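Local structure of diacylglycerol kinase (Bacillus anthracis, 3S40) at residues T106-I120 / Q290-V302. The protein probably transfers phosphate from a nucleotide to diacylglycerol or a related lipid. Numbering follows the deposited sequence.
Sequences TLGVPQNIAEAAKLI and QGHFTMIYNPAVV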
ATOM      1  N   THR A 106      -0.007  -3.616   6.972  1.00 24.97           N
ATOM      2  CA  THR A 106      -1.016  -4.462   6.356  1.00 25.41           C
ATOM      3  C   THR A 106      -0.570  -5.940   6.399  1.00 22.74           C
ATOM      4  O   THR A 106      -1.376  -6.852   6.639  1.00 22.78           O
ATOM      5  CB  THR A 106      -1.308  -3.974   4.919  1.00 24.97           C
ATOM      6  OG1 THR A 106      -1.998  -2.716   4.986  1.00 16.85           O
ATOM      7  CG2 THR A 106      -2.172  -4.978   4.171  1.00 21.60           C
ATOM      8  N   LEU A 107       0.731  -6.154   6.217  1.00 17.74           N
ATOM      9  CA  LEU A 107       1.329  -7.496   6.170  1.00 24.37           C
ATOM     10  C   LEU A 107       1.673  -8.001   7.562  1.00 22.52           C
ATOM     11  O   LEU A 107       2.195  -9.110   7.716  1.00 23.01           O
ATOM     12  CB  LEU A 107       2.591  -7.505   5.287  1.00 15.17           C
ATOM     13  CG  LEU A 107       2.370  -7.059   3.834  1.00 20.92           C
ATOM     14  CD1 LEU A 107       3.725  -6.931   3.074  1.00 21.15           C
ATOM     15  CD2 LEU A 107       1.419  -7.987   3.091  1.00 20.15           C
ATOM     16  N   GLY A 108       1.369  -7.186   8.570  1.00 21.62           N
ATOM     17  CA  GLY A 108       1.575  -7.579   9.955  1.00 21.11           C
ATOM     18  C   GLY A 108       3.044  -7.591  10.339  1.00 22.82           C
ATOM     19  O   GLY A 108       3.458  -8.209  11.325  1.00 24.54           O
ATOM     20  N   VAL A 109       3.846  -6.898   9.552  1.00 24.14           N
ATOM     21  CA  VAL A 109       5.277  -6.829   9.820  1.00 27.46           C
ATOM     22  C   VAL A 109       5.579  -6.066  11.108  1.00 25.91           C
ATOM     23  O   VAL A 109       5.127  -4.940  11.277  1.00 29.40           O
ATOM     24  CB  VAL A 109       6.023  -6.142   8.684  1.00 20.56           C
ATOM     25  CG1 VAL A 109       7.495  -5.977   9.057  1.00 22.48           C
ATOM     26  CG2 VAL A 109       5.843  -6.932   7.360  1.00 18.06           C
ATOM     27  N   PRO A 110       6.357  -6.678  12.013  1.00 29.19           N
ATOM     28  CA  PRO A 110       6.788  -6.007  13.249  1.00 33.79           C
ATOM     29  C   PRO A 110       7.378  -4.640  12.932  1.00 28.13           C
ATOM     30  O   PRO A 110       8.123  -4.505  11.956  1.00 27.35           O
ATOM     31  CB  PRO A 110       7.896  -6.924  13.769  1.00 37.38           C
ATOM     32  CG  PRO A 110       7.537  -8.277  13.255  1.00 42.26           C
ATOM     33  CD  PRO A 110       6.843  -8.072  11.929  1.00 26.77           C
ATOM     34  N   GLN A 111       7.065  -3.634  13.740  1.00 22.91           N
ATOM     35  CA  GLN A 111       7.600  -2.300  13.484  1.00 32.48           C
ATOM     36  C   GLN A 111       9.012  -2.118  14.077  1.00 33.21           C
ATOM     37  O   GLN A 111       9.712  -1.156  13.767  1.00 32.27           O
ATOM     38  CB  GLN A 111       6.621  -1.217  13.965  1.00 46.43           C
ATOM     39  CG  GLN A 111       5.309  -1.170  13.165  1.00 42.42           C
ATOM     40  CD  GLN A 111       5.533  -0.849  11.681  1.00 39.35           C
ATOM     41  OE1 GLN A 111       5.928   0.265  11.337  1.00 35.76           O
ATOM     42  NE2 GLN A 111       5.285  -1.836  10.801  1.00 31.19           N
ATOM     43  N   ASN A 112       9.424  -3.056  14.915  1.00 23.25           N
ATOM     44  CA  ASN A 112      10.815  -3.144  15.353  1.00 30.95           C
ATOM     45  C   ASN A 112      11.619  -3.739  14.199  1.00 35.68           C
ATOM     46  O   ASN A 112      11.374  -4.886  13.787  1.00 26.59           O
ATOM     47  CB  ASN A 112      10.901  -4.039  16.600  1.00 33.19           C
ATOM     48  CG  ASN A 112      12.332  -4.375  16.996  1.00 45.30           C
ATOM     49  OD1 ASN A 112      13.066  -5.022  16.252  1.00 51.27           O
ATOM     50  ND2 ASN A 112      12.719  -3.963  18.192  1.00 48.45           N
ATOM     51  N   ILE A 113      12.562  -2.972  13.654  1.00 26.53           N
ATOM     52  CA  ILE A 113      13.197  -3.392  12.406  1.00 23.91           C
ATOM     53  C   ILE A 113      13.996  -4.676  12.558  1.00 28.31           C
ATOM     54  O   ILE A 113      14.065  -5.466  11.621  1.00 27.31           O
ATOM     55  CB  ILE A 113      14.039  -2.288  11.763  1.00 30.61           C
ATOM     56  CG1 ILE A 113      15.217  -1.908  12.660  1.00 25.77           C
ATOM     57  CG2 ILE A 113      13.162  -1.073  11.461  1.00 25.03           C
ATOM     58  CD1 ILE A 113      16.098  -0.841  12.044  1.00 27.98           C
ATOM     59  N   ALA A 114      14.569  -4.910  13.740  1.00 25.47           N
ATOM     60  CA  ALA A 114      15.280  -6.164  13.978  1.00 28.26           C
ATOM     61  C   ALA A 114      14.325  -7.343  13.812  1.00 26.95           C
ATOM     62  O   ALA A 114      14.666  -8.347  13.185  1.00 28.37           O
ATOM     63  CB  ALA A 114      15.924  -6.182  15.384  1.00 23.68           C
ATOM     64  N   GLU A 115      13.136  -7.223  14.405  1.00 25.00           N
ATOM     65  CA  GLU A 115      12.100  -8.264  14.310  1.00 36.32           C
ATOM     66  C   GLU A 115      11.568  -8.442  12.887  1.00 31.51           C
ATOM     67  O   GLU A 115      11.293  -9.563  12.453  1.00 20.54           O
ATOM     68  CB  GLU A 115      10.937  -7.960  15.259  1.00 42.13           C
ATOM     69  CG  GLU A 115      11.322  -8.016  16.731  1.00 53.75           C
ATOM     70  CD  GLU A 115      11.985  -9.335  17.096  1.00 64.77           C
ATOM     71  OE1 GLU A 115      11.492 -10.392  16.646  1.00 62.32           O
ATOM     72  OE2 GLU A 115      13.007  -9.314  17.820  1.00 71.93           O
ATOM     73  N   ALA A 116      11.412  -7.326  12.182  1.00 19.58           N
ATOM     74  CA  ALA A 116      11.012  -7.341  10.783  1.00 20.99           C
ATOM     75  C   ALA A 116      12.010  -8.112   9.903  1.00 29.91           C
ATOM     76  O   ALA A 116      11.600  -8.824   8.991  1.00 24.77           O
ATOM     77  CB  ALA A 116      10.843  -5.904  10.271  1.00 20.77           C
ATOM     78  N   ALA A 117      13.315  -7.938  10.151  1.00 21.73           N
ATOM     79  CA  ALA A 117      14.329  -8.632   9.361  1.00 15.97           C
ATOM     80  C   ALA A 117      14.273 -10.136   9.634  1.00 19.70           C
ATOM     81  O   ALA A 117      14.374 -10.930   8.727  1.00 22.97           O
ATOM     82  CB  ALA A 117      15.770  -8.064   9.666  1.00 19.69           C
ATOM     83  N   LYS A 118      14.101 -10.506  10.899  1.00 20.93           N
ATOM     84  CA  LYS A 118      13.983 -11.909  11.278  1.00 32.87           C
ATOM     85  C   LYS A 118      12.745 -12.592  10.685  1.00 24.89           C
ATOM     86  O   LYS A 118      12.822 -13.730  10.229  1.00 23.72           O
ATOM     87  CB  LYS A 118      13.994 -12.044  12.802  1.00 33.86           C
ATOM     88  CG  LYS A 118      15.297 -11.518  13.392  1.00 55.34           C
ATOM     89  CD  LYS A 118      15.282 -11.525  14.903  1.00 70.00           C
ATOM     90  CE  LYS A 118      16.507 -10.820  15.446  1.00 77.11           C
ATOM     91  NZ  LYS A 118      16.466 -10.767  16.932  1.00 84.19           N
ATOM     92  N   LEU A 119      11.622 -11.880  10.690  1.00 24.67           N
ATOM     93  CA  LEU A 119      10.415 -12.314   9.984  1.00 23.34           C
ATOM     94  C   LEU A 119      10.706 -12.728   8.528  1.00 21.95           C
ATOM     95  O   LEU A 119      10.269 -13.782   8.072  1.00 21.37           O
ATOM     96  CB  LEU A 119       9.344 -11.213  10.015  1.00 24.03           C
ATOM     97  CG  LEU A 119       8.061 -11.591   9.246  1.00 25.42           C
ATOM     98  CD1 LEU A 119       7.282 -12.656   9.989  1.00 22.52           C
ATOM     99  CD2 LEU A 119       7.207 -10.367   8.995  1.00 27.56           C
ATOM    100  N   ILE A 120      11.456 -11.911   7.799  1.00 25.27           N
ATOM    101  CA  ILE A 120      11.737 -12.227   6.393  1.00 21.13           C
ATOM    102  C   ILE A 120      12.417 -13.582   6.316  1.00 24.77           C
ATOM    103  O   ILE A 120      12.213 -14.357   5.392  1.00 24.49           O
ATOM    104  CB  ILE A 120      12.646 -11.161   5.771  1.00 23.13           C
ATOM    105  CG1 ILE A 120      11.900  -9.830   5.715  1.00 20.11           C
ATOM    106  CG2 ILE A 120      13.156 -11.620   4.406  1.00 17.50           C
ATOM    107  CD1 ILE A 120      12.743  -8.649   5.277  1.00 22.24           C
ATOM    108  N   GLN A 290      -5.408  -9.351  -9.389  1.00 22.58           N
ATOM    109  CA  GLN A 290      -5.463 -10.279  -8.285  1.00 26.59           C
ATOM    110  C   GLN A 290      -4.141 -11.032  -8.123  1.00 24.52           C
ATOM    111  O   GLN A 290      -3.590 -11.552  -9.079  1.00 24.11           O
ATOM    112  CB  GLN A 290      -6.653 -11.229  -8.479  1.00 33.11           C
ATOM    113  CG  GLN A 290      -7.145 -11.881  -7.211  1.00 42.06           C
ATOM    114  CD  GLN A 290      -8.521 -12.539  -7.364  1.00 45.18           C
ATOM    115  OE1 GLN A 290      -9.335 -12.149  -8.214  1.00 48.06           O
ATOM    116  NE2 GLN A 290      -8.773 -13.550  -6.544  1.00 39.47           N
ATOM    117  N   GLY A 291      -3.624 -11.052  -6.901  1.00 19.39           N
ATOM    118  CA  GLY A 291      -2.416 -11.793  -6.602  1.00 24.87           C
ATOM    119  C   GLY A 291      -1.224 -11.402  -7.454  1.00 31.96           C
ATOM    120  O   GLY A 291      -0.390 -12.240  -7.766  1.00 20.38           O
ATOM    121  N   HIS A 292      -1.138 -10.124  -7.800  1.00 21.30           N
ATOM    122  CA  HIS A 292      -0.114  -9.622  -8.721  1.00 27.53           C
ATOM    123  C   HIS A 292       1.284  -9.665  -8.108  1.00 25.47           C
ATOM    124  O   HIS A 292       2.255  -9.935  -8.809  1.00 25.50           O
ATOM    125  CB  HIS A 292      -0.463  -8.190  -9.142  1.00 18.34           C
ATOM    126  CG  HIS A 292       0.337  -7.665 -10.290  1.00 22.01           C
ATOM    127  ND1 HIS A 292       0.262  -8.194 -11.562  1.00 22.62           N
ATOM    128  CD2 HIS A 292       1.222  -6.639 -10.363  1.00 25.63           C
ATOM    129  CE1 HIS A 292       1.059  -7.515 -12.370  1.00 22.36           C
ATOM    130  NE2 HIS A 292       1.651  -6.563 -11.668  1.00 22.78           N
ATOM    131  N   PHE A 293       1.386  -9.384  -6.810  1.00 22.85           N
ATOM    132  CA  PHE A 293       2.645  -9.544  -6.090  1.00 21.80           C
ATOM    133  C   PHE A 293       2.538 -10.729  -5.164  1.00 26.86           C
ATOM    134  O   PHE A 293       1.447 -11.104  -4.740  1.00 20.33           O
ATOM    135  CB  PHE A 293       2.961  -8.316  -5.217  1.00 20.82           C
ATOM    136  CG  PHE A 293       3.420  -7.104  -5.996  1.00 20.59           C
ATOM    137  CD1 PHE A 293       3.973  -7.235  -7.256  1.00 25.99           C
ATOM    138  CD2 PHE A 293       3.317  -5.831  -5.441  1.00 35.51           C
ATOM    139  CE1 PHE A 293       4.417  -6.108  -7.959  1.00 31.68           C
ATOM    140  CE2 PHE A 293       3.745  -4.708  -6.144  1.00 32.31           C
ATOM    141  CZ  PHE A 293       4.288  -4.851  -7.408  1.00 21.89           C
ATOM    142  N   THR A 294       3.690 -11.305  -4.853  1.00 19.16           N
ATOM    143  CA  THR A 294       3.860 -12.139  -3.679  1.00 21.23           C
ATOM    144  C   THR A 294       4.699 -11.344  -2.671  1.00 19.33           C
ATOM    145  O   THR A 294       5.700 -10.712  -3.037  1.00 22.40           O
ATOM    146  CB  THR A 294       4.570 -13.471  -4.018  1.00 26.95           C
ATOM    147  OG1 THR A 294       5.888 -13.198  -4.515  1.00 41.22           O
ATOM    148  CG2 THR A 294       3.782 -14.238  -5.083  1.00 23.13           C
HETATM  149  N   MSE A 295       4.312 -11.409  -1.401  1.00 19.14           N
HETATM  150  CA  MSE A 295       4.987 -10.648  -0.374  1.00 16.94           C
HETATM  151  C   MSE A 295       5.229 -11.462   0.887  1.00 23.46           C
HETATM  152  O   MSE A 295       4.440 -12.336   1.257  1.00 20.71           O
HETATM  153  CB  MSE A 295       4.185  -9.382  -0.061  1.00 20.19           C
HETATM  154  CG  MSE A 295       3.863  -8.588  -1.303  1.00 21.27           C
HETATM  155 SE   MSE A 295       3.480  -6.693  -1.039  0.64 32.68          SE
HETATM  156  CE  MSE A 295       5.166  -6.111  -0.232  1.00 28.11           C
ATOM    157  N   ILE A 296       6.340 -11.171   1.542  1.00 13.63           N
ATOM    158  CA  ILE A 296       6.622 -11.715   2.858  1.00 16.04           C
ATOM    159  C   ILE A 296       5.627 -11.117   3.838  1.00 18.37           C
ATOM    160  O   ILE A 296       5.355  -9.921   3.796  1.00 24.75           O
ATOM    161  CB  ILE A 296       8.040 -11.345   3.323  1.00 17.18           C
ATOM    162  CG1 ILE A 296       9.088 -12.084   2.486  1.00 20.99           C
ATOM    163  CG2 ILE A 296       8.210 -11.665   4.819  1.00 16.83           C
ATOM    164  CD1 ILE A 296       9.144 -13.591   2.730  1.00 27.07           C
ATOM    165  N   TYR A 297       5.096 -11.926   4.740  1.00 18.62           N
ATOM    166  CA  TYR A 297       4.179 -11.381   5.726  1.00 19.56           C
ATOM    167  C   TYR A 297       4.282 -12.144   7.042  1.00 25.62           C
ATOM    168  O   TYR A 297       5.079 -13.087   7.163  1.00 19.85           O
ATOM    169  CB  TYR A 297       2.737 -11.423   5.182  1.00 20.74           C
ATOM    170  CG  TYR A 297       2.123 -12.813   5.225  1.00 22.01           C
ATOM    171  CD1 TYR A 297       1.085 -13.097   6.096  1.00 27.36           C
ATOM    172  CD2 TYR A 297       2.602 -13.841   4.405  1.00 21.04           C
ATOM    173  CE1 TYR A 297       0.516 -14.357   6.147  1.00 29.51           C
ATOM    174  CE2 TYR A 297       2.050 -15.107   4.442  1.00 24.25           C
ATOM    175  CZ  TYR A 297       0.995 -15.354   5.329  1.00 35.65           C
ATOM    176  OH  TYR A 297       0.418 -16.595   5.412  1.00 28.83           O
ATOM    177  N   ASN A 298       3.449 -11.748   8.012  1.00 17.44           N
ATOM    178  CA  ASN A 298       3.490 -12.314   9.360  1.00 16.23           C
ATOM    179  C   ASN A 298       2.218 -13.095   9.656  1.00 35.41           C
ATOM    180  O   ASN A 298       1.193 -12.497   9.967  1.00 30.53           O
ATOM    181  CB  ASN A 298       3.632 -11.202  10.393  1.00 16.96           C
ATOM    182  CG  ASN A 298       3.910 -11.735  11.780  1.00 37.31           C
ATOM    183  OD1 ASN A 298       3.957 -12.955  11.989  1.00 34.67           O
ATOM    184  ND2 ASN A 298       4.106 -10.827  12.743  1.00 28.18           N
ATOM    185  N   PRO A 299       2.274 -14.431   9.564  1.00 35.40           N
ATOM    186  CA  PRO A 299       1.051 -15.210   9.795  1.00 42.75           C
ATOM    187  C   PRO A 299       0.638 -15.209  11.278  1.00 34.29           C
ATOM    188  O   PRO A 299      -0.511 -15.488  11.591  1.00 47.32           O
ATOM    189  CB  PRO A 299       1.435 -16.626   9.332  1.00 45.75           C
ATOM    190  CG  PRO A 299       2.836 -16.527   8.773  1.00 36.97           C
ATOM    191  CD  PRO A 299       3.445 -15.298   9.362  1.00 34.36           C
ATOM    192  N   ALA A 300       1.560 -14.872  12.176  1.00 45.96           N
ATOM    193  CA  ALA A 300       1.241 -14.787  13.603  1.00 45.48           C
ATOM    194  C   ALA A 300       0.339 -13.596  13.915  1.00 46.75           C
ATOM    195  O   ALA A 300      -0.290 -13.536  14.971  1.00 48.57           O
ATOM    196  CB  ALA A 300       2.512 -14.705  14.420  1.00 47.81           C
ATOM    197  N   VAL A 301       0.292 -12.646  12.988  1.00 46.41           N
ATOM    198  CA  VAL A 301      -0.503 -11.441  13.148  1.00 46.78           C
ATOM    199  C   VAL A 301      -1.565 -11.321  12.046  1.00 50.23           C
ATOM    200  O   VAL A 301      -2.632 -10.741  12.255  1.00 44.15           O
ATOM    201  CB  VAL A 301       0.406 -10.189  13.159  1.00 48.97           C
ATOM    202  CG1 VAL A 301      -0.417  -8.910  13.100  1.00 50.86           C
ATOM    203  CG2 VAL A 301       1.312 -10.197  14.397  1.00 55.92           C
ATOM    204  N   VAL A 302      -1.281 -11.889  10.879  1.00 51.81           N
ATOM    205  CA  VAL A 302      -2.140 -11.692   9.714  1.00 53.83           C
ATOM    206  C   VAL A 302      -2.008 -12.840   8.715  1.00 58.54           C
ATOM    207  O   VAL A 302      -2.875 -13.713   8.627  1.00 62.12           O
ATOM    208  CB  VAL A 302      -1.781 -10.375   8.992  1.00 49.78           C
ATOM    209  CG1 VAL A 302      -0.932 -10.660   7.762  1.00 43.16           C
ATOM    210  CG2 VAL A 302      -3.029  -9.616   8.613  1.00 56.53           C
TER
HETATM  211  O   HOH W   1       7.718 -14.547   6.790  1.00 25.92           O
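Asn-298 grips the turn at Leu-107 and Gly-108 through two bonds. Its backbone N donates to Leu-107 O at 2.9 Å, almost in line with the carbonyl (C=O...N 179°). With CG anti to the backbone N (chi1 -170°), the side chain lies beside the Gly-108 carbonyl, and ND2 donates to Gly-108 O at 3.0 Å; that oxygen lies close to the amide plane, although the donor is tilted 28° from the carbonyl plane. The other end of the amide is held as well: OD1 accepts from Ala-300 N in an Asx turn, the N-H coming from above the carbonyl plane, so both ends limit rotation of the group.

Leu-119 crosses this amide at about a right angle, its CD1 3.9 Å from OD1 of Asn-298. Farther along, Leu-107 meets Met-295 (a selenomethionine), also roughly perpendicular: the bent end of the chain sets Met-295 CE, rather than SE, nearest Leu-107 CD1, at 3.7 Å. Ile-296 lays CG2 against Ile-120, 3.9 Å from its CA, while a water 3.0 Å from both Leu-119 O and Tyr-297 O bridges the two carbonyls. The Tyr-297 ring leads away to a cation-pi contact with Lys-126.

Gly-108, at positive phi, closes helix 102-106 in a Schellman motif. Thus the end of strand 284-296 runs alongside strand 91-96, and the tail after it packs on the helix 102-106 end and helix 113-120 of the kinase catalytic region, consistent with the two-domain, YegS-like lipid kinase fold.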